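Local coordinates for protein putative thioesterase (Novosphingobium aromaticivorans, PDB 3CJY) that is a putative thioesterase of double hot-dog architecture that probably hydrolyses acyl-CoA thioesters, and that binds a calcium ion, at residues F6-R11 against Y17-G22; P125-C130 against R165-R170; A143-G148 against A185-I190; V151-G156 against L192-G197; I225-A230 against Q235-L240. All coordinates share one frame; numbering follows the deposited sequence.

Interaction 1 of 5, residues F6-R11 against Y17-G22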
# COMPACT_ATOMS: atom_id res chain seq x y z
N PHE A 6 -19.88 13.04 3.16
CA PHE A 6 -19.42 14.41 3.36
C PHE A 6 -20.44 15.41 2.83
O PHE A 6 -20.38 15.80 1.66
CB PHE A 6 -18.09 14.64 2.62
CG PHE A 6 -16.95 13.81 3.14
CD1 PHE A 6 -16.19 14.26 4.19
CD2 PHE A 6 -16.64 12.59 2.56
CE1 PHE A 6 -15.16 13.51 4.69
CE2 PHE A 6 -15.59 11.84 3.06
CZ PHE A 6 -14.85 12.31 4.12
N PRO A 7 -21.40 15.82 3.70
CA PRO A 7 -22.45 16.79 3.36
C PRO A 7 -21.92 18.10 2.77
O PRO A 7 -22.54 18.68 1.87
CB PRO A 7 -23.11 17.07 4.71
CG PRO A 7 -22.87 15.86 5.52
CD PRO A 7 -21.55 15.28 5.06
N ALA A 8 -20.78 18.55 3.28
CA ALA A 8 -20.17 19.83 2.86
C ALA A 8 -19.46 19.73 1.50
O ALA A 8 -19.03 20.72 0.93
CB ALA A 8 -19.20 20.32 3.93
N LEU A 9 -19.38 18.52 0.97
CA LEU A 9 -18.72 18.29 -0.33
C LEU A 9 -19.64 18.74 -1.44
O LEU A 9 -20.80 18.35 -1.50
CB LEU A 9 -18.35 16.80 -0.50
CG LEU A 9 -17.50 16.38 -1.70
CD1 LEU A 9 -16.19 17.14 -1.81
CD2 LEU A 9 -17.23 14.87 -1.61
N VAL A 10 -19.13 19.59 -2.32
CA VAL A 10 -19.93 20.08 -3.45
C VAL A 10 -19.36 19.60 -4.77
O VAL A 10 -18.18 19.65 -5.01
CB VAL A 10 -20.02 21.62 -3.48
CG1 VAL A 10 -20.81 22.09 -4.70
CG2 VAL A 10 -20.69 22.14 -2.22
N ARG A 11 -20.24 19.09 -5.61
CA ARG A 11 -19.87 18.61 -6.93
C ARG A 11 -20.12 19.69 -7.97
O ARG A 11 -21.22 20.24 -8.05
CB ARG A 11 -20.70 17.38 -7.25
CG ARG A 11 -20.38 16.66 -8.52
CD ARG A 11 -21.45 15.57 -8.66
NE ARG A 11 -20.95 14.34 -9.27
CZ ARG A 11 -20.91 14.10 -10.57
NH1 ARG A 11 -21.34 15.02 -11.43
NH2 ARG A 11 -20.44 12.94 -11.01
N TYR A 17 -14.96 18.56 -7.85
CA TYR A 17 -15.60 18.72 -6.53
C TYR A 17 -14.83 19.66 -5.63
O TYR A 17 -13.65 19.88 -5.80
CB TYR A 17 -15.67 17.38 -5.82
CG TYR A 17 -16.36 16.27 -6.57
CD1 TYR A 17 -15.74 15.66 -7.64
CD2 TYR A 17 -17.58 15.78 -6.15
CE1 TYR A 17 -16.33 14.60 -8.29
CE2 TYR A 17 -18.20 14.71 -6.82
CZ TYR A 17 -17.56 14.13 -7.88
OH TYR A 17 -18.14 13.10 -8.57
N ALA A 18 -15.50 20.22 -4.63
CA ALA A 18 -14.82 21.08 -3.65
C ALA A 18 -15.44 20.97 -2.25
O ALA A 18 -16.62 20.65 -2.09
CB ALA A 18 -14.79 22.53 -4.12
N ILE A 19 -14.60 21.15 -1.24
CA ILE A 19 -15.04 21.09 0.15
C ILE A 19 -14.17 22.03 0.98
O ILE A 19 -12.98 22.12 0.76
CB ILE A 19 -14.96 19.65 0.74
CG1 ILE A 19 -15.54 19.62 2.17
CG2 ILE A 19 -13.51 19.17 0.71
CD1 ILE A 19 -15.91 18.22 2.70
N THR A 20 -14.79 22.78 1.88
CA THR A 20 -14.05 23.67 2.78
C THR A 20 -13.71 22.88 4.03
O THR A 20 -14.55 22.18 4.59
CB THR A 20 -14.87 24.92 3.15
OG1 THR A 20 -15.26 25.60 1.95
CG2 THR A 20 -14.05 25.86 4.06
N VAL A 21 -12.45 22.93 4.41
CA VAL A 21 -11.96 22.17 5.57
C VAL A 21 -12.26 22.94 6.87
O VAL A 21 -11.69 24.00 7.13
CB VAL A 21 -10.45 21.90 5.45
CG1 VAL A 21 -9.91 21.13 6.67
CG2 VAL A 21 -10.11 21.14 4.12
N GLY A 22 -13.15 22.36 7.66
CA GLY A 22 -13.54 22.89 8.96
C GLY A 22 -12.92 22.08 10.09
O GLY A 22 -12.24 21.09 9.83
O HOH W 1 -17.79 23.02 1.62
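Val10 and Ala18 spend all four of their backbone polar groups on each other, as an antiparallel hydrogen-bonded pair should: Val10 N donates to Ala18 O at 2.7 Å, and Ala18 N returns the bond to Val10 O at 2.8 Å. Val10 O also takes a CA-H...O contact from Tyr17 CA, 3.1 Å away. Towards the N-terminus the direct pairing gives out. There the chain makes a type I turn from Phe6 to Leu9, and a water takes over, giving a proton to Ala8 O (2.7 Å) and accepting one from Thr20 N (3.0 Å). At the other end Arg11 and Tyr17 form a non-hydrogen-bonded pair. With CG anti to the backbone N (chi1 -175°), Arg11 lays its aliphatic chain alongside the tyrosine, CG 3.4 Å from Tyr17 CE2, while its guanidinium stands 82° to the ring. The polar ends find their partners outside the two segments, Glu50 and Thr51 beyond the hairpin, Asp14 in its turn: Arg11 NE makes a salt bridge with Glu50, Arg11 NH2 bonds Asp14, and Tyr17 OH bonds both Thr51 and Glu50. Asp14 and Thr51 belong to the calcium site, so Arg11 and Tyr17 probably act as second-shell residues. Between these ends, Leu9 CD1 meets Ile19 CB at 3.8 Å, the two side chains crossing near a right angle. The hairpin of strands 10-13 and 16-20 continues into strand 72-79 through backbone bonds of Tyr17 and Ile19. Phe6, Leu9 and Tyr17 rest on helix 37-52, Ile19 packs on Leu73 of that strand, and Phe6 also reaches Met183 of helix 178-185.

Interaction 2 of 5, residues P125-C130 against R165-R170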
# COMPACT_ATOMS: atom_id res chain seq x y z
N PRO A 125 -10.43 -8.16 23.94
CA PRO A 125 -11.73 -8.06 24.60
C PRO A 125 -12.69 -7.26 23.76
O PRO A 125 -12.27 -6.46 22.97
CB PRO A 125 -11.41 -7.28 25.91
CG PRO A 125 -9.91 -7.26 26.02
CD PRO A 125 -9.40 -7.35 24.58
N GLN A 126 -13.97 -7.53 23.93
CA GLN A 126 -15.02 -6.74 23.27
C GLN A 126 -14.99 -5.27 23.75
O GLN A 126 -14.44 -4.99 24.81
CB GLN A 126 -16.39 -7.39 23.47
CG GLN A 126 -16.54 -8.65 22.60
CD GLN A 126 -16.89 -8.30 21.16
OE1 GLN A 126 -18.02 -7.86 20.90
NE2 GLN A 126 -15.93 -8.47 20.22
N PRO A 127 -15.60 -4.35 23.00
CA PRO A 127 -15.49 -2.93 23.33
C PRO A 127 -15.88 -2.55 24.74
O PRO A 127 -15.19 -1.72 25.36
CB PRO A 127 -16.41 -2.27 22.32
CG PRO A 127 -16.36 -3.17 21.14
CD PRO A 127 -16.21 -4.55 21.67
N ASP A 128 -16.95 -3.14 25.25
CA ASP A 128 -17.44 -2.74 26.57
C ASP A 128 -16.56 -3.30 27.69
O ASP A 128 -16.74 -2.98 28.86
CB ASP A 128 -18.92 -3.09 26.75
CG ASP A 128 -19.86 -2.18 25.90
OD1 ASP A 128 -19.47 -1.06 25.45
OD2 ASP A 128 -21.03 -2.59 25.73
N ASN A 129 -15.57 -4.08 27.31
CA ASN A 129 -14.62 -4.65 28.26
C ASN A 129 -13.24 -3.96 28.12
O ASN A 129 -12.24 -4.41 28.65
CB ASN A 129 -14.54 -6.14 28.08
CG ASN A 129 -15.85 -6.84 28.45
OD1 ASN A 129 -16.50 -6.48 29.45
ND2 ASN A 129 -16.26 -7.82 27.63
N CYS A 130 -13.23 -2.86 27.41
CA CYS A 130 -11.99 -2.09 27.15
C CYS A 130 -12.12 -0.67 27.69
O CYS A 130 -13.15 -0.04 27.51
CB CYS A 130 -11.70 -2.03 25.66
SG CYS A 130 -11.31 -3.61 24.93
N ARG A 165 -3.60 -1.72 19.22
CA ARG A 165 -4.97 -2.17 18.91
C ARG A 165 -5.98 -1.32 19.66
O ARG A 165 -5.98 -1.24 20.88
CB ARG A 165 -5.14 -3.64 19.23
CG ARG A 165 -4.25 -4.53 18.43
CD ARG A 165 -4.19 -5.96 18.90
NE ARG A 165 -3.63 -6.78 17.85
CZ ARG A 165 -2.91 -7.87 18.04
NH1 ARG A 165 -2.62 -8.24 19.27
NH2 ARG A 165 -2.47 -8.55 17.00
N LEU A 166 -6.77 -0.59 18.88
CA LEU A 166 -7.79 0.32 19.40
C LEU A 166 -9.18 -0.04 18.87
O LEU A 166 -9.33 -0.40 17.70
CB LEU A 166 -7.45 1.75 18.92
CG LEU A 166 -6.08 2.29 19.28
CD1 LEU A 166 -5.96 3.69 18.62
CD2 LEU A 166 -5.95 2.43 20.75
N TRP A 167 -10.19 0.10 19.73
CA TRP A 167 -11.57 0.09 19.30
C TRP A 167 -11.92 1.55 18.98
O TRP A 167 -11.73 2.46 19.80
CB TRP A 167 -12.53 -0.46 20.36
CG TRP A 167 -12.52 -1.93 20.53
CD1 TRP A 167 -12.05 -2.62 21.60
CD2 TRP A 167 -13.03 -2.90 19.62
NE1 TRP A 167 -12.25 -3.95 21.43
CE2 TRP A 167 -12.81 -4.17 20.21
CE3 TRP A 167 -13.62 -2.85 18.38
CZ2 TRP A 167 -13.23 -5.37 19.59
CZ3 TRP A 167 -14.02 -4.03 17.76
CH2 TRP A 167 -13.83 -5.26 18.36
N LEU A 168 -12.47 1.76 17.80
CA LEU A 168 -12.86 3.09 17.33
C LEU A 168 -14.32 3.13 16.93
O LEU A 168 -14.82 2.21 16.33
CB LEU A 168 -12.05 3.52 16.10
CG LEU A 168 -10.53 3.50 16.26
CD1 LEU A 168 -9.90 3.82 14.87
CD2 LEU A 168 -10.05 4.45 17.35
N ARG A 169 -14.99 4.20 17.30
CA ARG A 169 -16.39 4.34 16.93
C ARG A 169 -16.70 5.81 16.69
O ARG A 169 -16.41 6.67 17.56
CB ARG A 169 -17.31 3.80 18.02
CG ARG A 169 -18.77 3.88 17.56
CD ARG A 169 -19.73 3.27 18.53
NE ARG A 169 -19.74 3.87 19.86
CZ ARG A 169 -20.47 3.36 20.87
NH1 ARG A 169 -21.22 2.29 20.65
NH2 ARG A 169 -20.45 3.90 22.09
N ARG A 170 -17.26 6.09 15.52
CA ARG A 170 -17.73 7.45 15.20
C ARG A 170 -18.90 7.82 16.09
O ARG A 170 -19.93 7.09 16.16
CB ARG A 170 -18.12 7.62 13.74
CG ARG A 170 -16.92 7.71 12.83
CD ARG A 170 -17.26 7.69 11.43
NE ARG A 170 -18.03 8.86 11.09
CZ ARG A 170 -18.09 9.34 9.86
NH1 ARG A 170 -17.40 8.76 8.88
NH2 ARG A 170 -18.81 10.42 9.61
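One face of the Trp167 indole carries Pro127, and its pyrrole edge carries Pro125 O and Cys130 SG. Pro127 CG sits almost centrally above the six-membered ring, 3.8 Å from its centroid and only 14° off the normal, a clear CH-pi contact; the neighbouring Pro127 CD approaches Trp167 CE2 to 3.7 Å. At the edge, Trp167 NE1 donates to Pro125 O over 2.9 Å, with the acceptor close to the ring plane and the donor in the carbonyl plane. Cys130 SG lies beside that bond, 3.6 Å from Trp167 CD1, in a sulfur-aromatic contact at the edge of the five-membered ring. The indole is swung out from strand 163-170 with CG anti to the carbonyl carbon (chi1 -76°), and the loop covers one face and the pyrrole edge, steadied by its own Cys130 N to Pro127 O bond. Ala154 and Leu221 also touch the indole, and Gln126 turns its amide oxygen to Gln243. The chemistry uses each part of the ring according to its polarity: proline hydrogens meet the electron-rich face, the carbonyl and probably also the sulfur meet the electron-poor rim, and the one polar side-chain atom of a buried tryptophan finds its acceptor in the loop 125-130.

Interaction 3 of 5, residues A143-G148 against A185-I190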
# COMPACT_ATOMS: atom_id res chain seq x y z
N ALA A 143 -8.59 21.89 15.97
CA ALA A 143 -8.38 20.64 15.19
C ALA A 143 -9.16 19.59 15.95
O ALA A 143 -8.66 18.99 16.88
CB ALA A 143 -6.89 20.29 15.09
N ARG A 144 -10.42 19.39 15.54
CA ARG A 144 -11.39 18.62 16.32
C ARG A 144 -11.85 17.29 15.78
O ARG A 144 -12.84 16.74 16.25
CB ARG A 144 -12.62 19.47 16.56
CG ARG A 144 -12.28 20.92 16.95
CD ARG A 144 -13.48 21.71 17.41
NE ARG A 144 -13.91 21.27 18.72
N TYR A 145 -11.14 16.79 14.78
CA TYR A 145 -11.54 15.48 14.23
C TYR A 145 -11.58 14.41 15.31
O TYR A 145 -12.54 13.63 15.44
CB TYR A 145 -10.57 15.02 13.13
CG TYR A 145 -10.80 13.57 12.79
CD1 TYR A 145 -11.89 13.18 12.01
CD2 TYR A 145 -9.97 12.57 13.29
CE1 TYR A 145 -12.15 11.84 11.76
CE2 TYR A 145 -10.21 11.24 13.01
CZ TYR A 145 -11.31 10.88 12.26
OH TYR A 145 -11.56 9.57 12.02
N LEU A 146 -10.50 14.33 16.08
CA LEU A 146 -10.43 13.25 17.07
C LEU A 146 -11.55 13.31 18.11
O LEU A 146 -11.92 12.28 18.72
CB LEU A 146 -9.06 13.19 17.78
CG LEU A 146 -7.90 12.58 17.00
CD1 LEU A 146 -6.64 12.64 17.88
CD2 LEU A 146 -8.20 11.12 16.51
N GLU A 147 -12.06 14.51 18.36
CA GLU A 147 -13.12 14.68 19.38
C GLU A 147 -14.36 13.92 18.98
O GLU A 147 -15.20 13.56 19.82
CB GLU A 147 -13.51 16.17 19.59
CG GLU A 147 -12.39 17.03 20.08
CD GLU A 147 -12.77 18.51 20.22
OE1 GLU A 147 -13.97 18.84 20.23
OE2 GLU A 147 -11.83 19.34 20.29
N GLY A 148 -14.50 13.68 17.69
CA GLY A 148 -15.67 13.00 17.18
C GLY A 148 -15.56 11.48 17.15
O GLY A 148 -16.47 10.81 16.70
N ALA A 185 -8.04 4.00 9.08
CA ALA A 185 -6.76 3.49 8.59
C ALA A 185 -5.63 4.49 8.90
O ALA A 185 -4.50 4.11 9.11
CB ALA A 185 -6.80 3.21 7.03
N ASP A 186 -5.97 5.78 8.91
CA ASP A 186 -4.96 6.83 9.18
C ASP A 186 -4.74 7.14 10.66
O ASP A 186 -4.27 8.23 11.03
CB ASP A 186 -5.27 8.07 8.38
CG ASP A 186 -4.06 9.03 8.28
OD1 ASP A 186 -2.93 8.56 8.09
OD2 ASP A 186 -4.26 10.26 8.40
N PHE A 187 -5.01 6.15 11.51
CA PHE A 187 -4.64 6.21 12.90
C PHE A 187 -3.20 5.64 13.14
O PHE A 187 -2.68 5.63 14.24
CB PHE A 187 -5.65 5.48 13.78
CG PHE A 187 -6.81 6.33 14.21
CD1 PHE A 187 -7.66 6.91 13.28
CD2 PHE A 187 -7.07 6.52 15.57
CE1 PHE A 187 -8.71 7.70 13.65
CE2 PHE A 187 -8.15 7.30 15.98
CZ PHE A 187 -8.98 7.87 15.00
N LEU A 188 -2.53 5.27 12.06
CA LEU A 188 -1.17 4.71 12.19
C LEU A 188 -0.19 5.69 12.81
O LEU A 188 0.74 5.25 13.46
CB LEU A 188 -0.62 4.13 10.87
CG LEU A 188 -1.05 2.70 10.60
CD1 LEU A 188 -0.81 2.30 9.17
CD2 LEU A 188 -0.34 1.75 11.59
N PRO A 189 -0.33 7.02 12.55
CA PRO A 189 0.63 7.90 13.28
C PRO A 189 0.58 7.74 14.82
O PRO A 189 1.59 7.85 15.50
CB PRO A 189 0.26 9.29 12.76
CG PRO A 189 -0.33 9.03 11.40
CD PRO A 189 -1.09 7.76 11.53
N ILE A 190 -0.57 7.39 15.36
CA ILE A 190 -0.72 7.17 16.80
C ILE A 190 0.05 5.90 17.17
O ILE A 190 0.77 5.86 18.16
CB ILE A 190 -2.22 7.06 17.21
CG1 ILE A 190 -2.89 8.44 17.02
CG2 ILE A 190 -2.35 6.57 18.63
CD1 ILE A 190 -4.37 8.40 17.19
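Tyr145 and Leu146 take different first torsions to reach the same partner, Phe187. Tyr145 has CG anti to its backbone N (chi1 168°), whereas Leu146 has CG anti to the carbonyl carbon (chi1 -76°); neighbours at a short 3-10 segment thus send their side chains together onto the outer end of the Phe187 ring. The two rings meet edge to edge, each touching the other near its own plane: Phe187 CE1 lies 3.8 Å from Tyr145 OH and 3.9 Å from Tyr145 CE2. Leu146 and Phe187 run past each other in opposite directions, the Leu146 CD2 methyl 3.7 Å from Phe187 CZ. An alanine at Phe187 is likely to open a gap in which the Tyr145 edge and the Leu146 methyl lose their shared partner. Tyr145 also stacks on Phe36, and Phe187 packs against Cys222 and Met224 of strand 220-230. Phe187 stands just ahead of helix 188-196, accepting a backbone bond from Ile190 N. The contact thus fastens the segment leading into strand 149-153 to the start of a helix packed on the antiparallel sheet, the helix-on-sheet layout of the hot-dog fold.

Interaction 4 of 5, residues V151-G156 against L192-G197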
# COMPACT_ATOMS: atom_id res chain seq x y z
N VAL A 151 -12.63 6.30 21.44
CA VAL A 151 -11.48 5.39 21.37
C VAL A 151 -11.25 4.61 22.63
O VAL A 151 -11.20 5.18 23.72
CB VAL A 151 -10.17 6.19 21.03
CG1 VAL A 151 -8.97 5.31 20.82
CG2 VAL A 151 -10.35 7.12 19.81
N ARG A 152 -11.16 3.30 22.48
CA ARG A 152 -10.86 2.45 23.60
C ARG A 152 -9.62 1.59 23.33
O ARG A 152 -9.30 1.25 22.18
CB ARG A 152 -12.04 1.58 23.92
CG ARG A 152 -13.25 2.42 24.32
CD ARG A 152 -14.44 1.54 24.67
NE ARG A 152 -15.62 2.37 24.97
CZ ARG A 152 -16.82 1.86 25.18
NH1 ARG A 152 -17.00 0.56 25.22
NH2 ARG A 152 -17.85 2.66 25.38
N GLU A 153 -8.94 1.23 24.40
CA GLU A 153 -7.71 0.41 24.30
C GLU A 153 -8.06 -1.06 24.17
O GLU A 153 -8.63 -1.64 25.10
CB GLU A 153 -6.85 0.55 25.55
CG GLU A 153 -6.38 1.93 25.88
CD GLU A 153 -5.29 2.46 24.96
OE1 GLU A 153 -4.75 1.66 24.15
OE2 GLU A 153 -4.95 3.68 25.06
N ALA A 154 -7.67 -1.70 23.07
CA ALA A 154 -7.99 -3.11 22.86
C ALA A 154 -6.78 -4.04 23.02
O ALA A 154 -6.92 -5.25 22.91
CB ALA A 154 -8.60 -3.32 21.46
N GLY A 155 -5.61 -3.48 23.30
CA GLY A 155 -4.38 -4.26 23.25
C GLY A 155 -4.02 -5.10 24.46
O GLY A 155 -3.18 -6.04 24.38
N GLY A 156 -4.63 -4.78 25.59
CA GLY A 156 -4.35 -5.53 26.81
C GLY A 156 -2.99 -5.16 27.36
O GLY A 156 -2.24 -4.37 26.77
N LEU A 192 2.63 4.87 15.66
CA LEU A 192 4.07 5.21 15.56
C LEU A 192 4.53 5.85 16.86
O LEU A 192 5.58 5.52 17.41
CB LEU A 192 4.34 6.09 14.36
CG LEU A 192 5.77 6.56 14.22
CD1 LEU A 192 6.75 5.35 14.16
CD2 LEU A 192 5.91 7.54 13.03
N GLY A 193 3.72 6.77 17.38
CA GLY A 193 4.05 7.48 18.62
C GLY A 193 4.18 6.50 19.76
O GLY A 193 5.04 6.62 20.60
N ARG A 194 3.36 5.47 19.74
CA ARG A 194 3.46 4.45 20.78
C ARG A 194 4.71 3.56 20.65
O ARG A 194 5.32 3.16 21.64
CB ARG A 194 2.25 3.54 20.83
CG ARG A 194 1.00 4.32 21.19
CD ARG A 194 -0.04 3.44 21.80
NE ARG A 194 -1.17 4.25 22.25
CZ ARG A 194 -2.28 3.74 22.78
NH1 ARG A 194 -2.40 2.43 22.94
NH2 ARG A 194 -3.26 4.55 23.15
N ALA A 195 5.05 3.22 19.42
CA ALA A 195 6.15 2.31 19.13
C ALA A 195 7.45 3.01 19.44
O ALA A 195 8.38 2.38 19.93
CB ALA A 195 6.12 1.87 17.68
N THR A 196 7.51 4.31 19.17
CA THR A 196 8.77 5.03 19.41
C THR A 196 8.87 5.62 20.80
O THR A 196 9.97 5.73 21.37
CB THR A 196 8.99 6.17 18.41
OG1 THR A 196 7.92 7.10 18.53
CG2 THR A 196 9.04 5.66 17.03
N GLY A 197 7.73 6.00 21.35
CA GLY A 197 7.68 6.63 22.69
C GLY A 197 7.51 8.13 22.52
O GLY A 197 7.55 8.89 23.49
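A two-pronged salt bridge between Glu153 and Arg194 ties the end of strand 149-153 to the last turn of helix 188-196, at the surface of the C-terminal hot-dog region. The guanidinium meets the carboxylate end-on, one nitrogen to each oxygen. Arg194 NH1 donates to Glu153 OE1 over 2.8 Å, almost straight and in the guanidinium plane; Arg194 NH2 donates to Glu153 OE2 over 2.7 Å, more bent at 146° and with the oxygen tilted from that plane. Both oxygens use their syn lone pairs, and the two flat groups are 28° from coplanar, which matches the tilt of the second bond. The side chains come from opposite directions: Arg194 is stretched out from CG to NE, whereas Glu153 bends at chi2 (-73°) to turn its carboxylate towards the helix. Cys133 touches both residues, and Thr164 and Thr135 pack on the arginine. Just beyond, Ala195 O receives a weak hydrogen bond from Trp118 of the second subunit, so the same stretch of helix also faces the dimer partner. Two bonds between matched groups fix the rotation of both; each charge is probably offset by its mate, which would favour the ionised forms of both even where solvent is only partly admitted.

Interaction 5 of 5, residues I225-A230 against Q235-L240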
# COMPACT_ATOMS: atom_id res chain seq x y z
N ILE A 225 0.34 -2.21 13.29
CA ILE A 225 1.72 -2.55 13.60
C ILE A 225 2.66 -1.55 12.93
O ILE A 225 2.44 -1.12 11.78
CB ILE A 225 2.08 -4.04 13.17
CG1 ILE A 225 3.46 -4.43 13.66
CG2 ILE A 225 1.97 -4.18 11.64
CD1 ILE A 225 3.76 -5.93 13.62
N ILE A 226 3.72 -1.20 13.64
CA ILE A 226 4.85 -0.44 13.07
C ILE A 226 6.01 -1.44 13.12
O ILE A 226 6.58 -1.71 14.16
CB ILE A 226 5.25 0.81 13.93
CG1 ILE A 226 4.07 1.75 14.13
CG2 ILE A 226 6.38 1.51 13.25
CD1 ILE A 226 3.50 2.34 12.83
N PRO A 227 6.34 -2.06 11.97
CA PRO A 227 7.31 -3.13 12.05
C PRO A 227 8.78 -2.72 12.03
O PRO A 227 9.65 -3.44 12.52
CB PRO A 227 6.98 -3.98 10.80
CG PRO A 227 6.55 -2.98 9.82
CD PRO A 227 5.71 -2.00 10.64
N SER A 228 9.05 -1.58 11.45
CA SER A 228 10.40 -1.13 11.25
C SER A 228 10.51 0.37 10.85
O SER A 228 9.56 1.03 10.43
CB SER A 228 11.03 -1.98 10.15
OG SER A 228 10.30 -1.71 8.95
N SER A 229 11.72 0.86 11.05
CA SER A 229 12.10 2.24 10.71
C SER A 229 13.60 2.30 10.46
O SER A 229 14.37 1.48 10.96
CB SER A 229 11.68 3.21 11.82
OG SER A 229 12.48 3.04 12.98
N ALA A 230 13.98 3.26 9.63
CA ALA A 230 15.37 3.51 9.32
C ALA A 230 15.50 4.82 8.58
O ALA A 230 14.57 5.27 7.90
CB ALA A 230 15.98 2.36 8.52
N GLN A 235 7.39 2.83 8.67
CA GLN A 235 6.21 2.32 7.96
C GLN A 235 5.30 1.63 8.94
O GLN A 235 5.70 1.22 10.01
CB GLN A 235 6.60 1.37 6.86
CG GLN A 235 7.40 0.16 7.33
CD GLN A 235 7.55 -0.85 6.22
OE1 GLN A 235 6.56 -1.40 5.78
NE2 GLN A 235 8.78 -1.04 5.70
N GLY A 236 4.04 1.56 8.54
CA GLY A 236 3.00 0.91 9.31
C GLY A 236 1.96 0.27 8.42
O GLY A 236 1.73 0.67 7.29
N GLN A 237 1.32 -0.73 9.01
CA GLN A 237 0.22 -1.47 8.42
C GLN A 237 -0.91 -1.57 9.44
O GLN A 237 -0.70 -1.67 10.66
CB GLN A 237 0.67 -2.86 8.03
CG GLN A 237 1.67 -2.87 6.85
CD GLN A 237 3.07 -2.57 7.25
OE1 GLN A 237 3.54 -3.10 8.23
NE2 GLN A 237 3.77 -1.73 6.47
N VAL A 238 -2.10 -1.60 8.88
CA VAL A 238 -3.36 -1.66 9.67
C VAL A 238 -4.40 -2.56 9.03
O VAL A 238 -4.49 -2.65 7.79
CB VAL A 238 -3.98 -0.25 9.88
CG1 VAL A 238 -4.30 0.46 8.54
CG2 VAL A 238 -5.20 -0.29 10.79
N THR A 239 -5.11 -3.29 9.88
CA THR A 239 -6.28 -4.08 9.48
C THR A 239 -7.43 -3.52 10.29
O THR A 239 -7.29 -3.24 11.50
CB THR A 239 -6.11 -5.58 9.76
OG1 THR A 239 -4.97 -6.10 9.07
CG2 THR A 239 -7.34 -6.39 9.34
N LEU A 240 -8.52 -3.28 9.58
CA LEU A 240 -9.78 -2.79 10.12
C LEU A 240 -10.80 -3.92 10.11
O LEU A 240 -11.18 -4.47 9.06
CB LEU A 240 -10.27 -1.59 9.33
CG LEU A 240 -9.31 -0.40 9.25
CD1 LEU A 240 -9.93 0.71 8.36
CD2 LEU A 240 -9.03 0.16 10.66
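Gln237 curls over Pro227, and the two side chains cross near a right angle. The glutamine bends at chi2 (81°), setting Gln237 OE1 3.4 Å from Pro227 CG, and this fold also lets Gln237 NE2 donate to Gln235 OE1 over 2.9 Å, onto an in-plane lone pair. Gln235 leaves the backbone differently, with CG between N and the carbonyl carbon (chi1 58°) and the rest extended across Pro227, again at about a right angle. Its amide bonds to the second subunit, OE1 to Thr250 and NE2 to Thr212 and the Arg210 carbonyl of that chain; Ser228 OG reaches the same Thr212. A leucine in place of Gln235 would probably deprive those groups of the second subunit, and Gln237 NE2, of their amide partner. Between the strands, Ile225 N to Gln237 O (2.9 Å) and Gln237 N to Ile225 O (3.0 Å) make an antiparallel hydrogen-bonded pair. Further on, Pro227 has no N-H to offer: buried Gln235 O has no polar partner and meets Ile226 CG2 at 3.3 Å, and Gln235 N makes only a weak bond to Ser228 O. Gly236 gives way to Ile226 CD1, 3.8 Å from its CA, where a CB would clash. Strands 220-230 and 233-241 form an antiparallel hairpin of the hot-dog sheet, which runs on across the dimer interface as Ser228 and Ser229 pair with a strand of the second subunit.

Overall arrangement
Interactions 2 to 5 form one connected cluster in the C-terminal hot-dog region; interaction 1 touches none of them, its nearest atoms about 6 Å from those of interactions 2 and 3, its centre 19 Å from that of interaction 3 and 30 to 32 Å from the others. It alone borders the calcium, about 5 Å from the Arg11 side chain. Backbone bonds between strands 149-153 and 163-170 join interactions 2 and 4, and Leu168 packs on Phe187 to couple interactions 2 and 3. Helix 188-196 serves interactions 3 and 4 and lies on the hairpin of interaction 5, through Leu188 on Gly236 and Leu192 on Ile226. Interactions 4 and 5, centres 12 Å apart, both reach the second subunit.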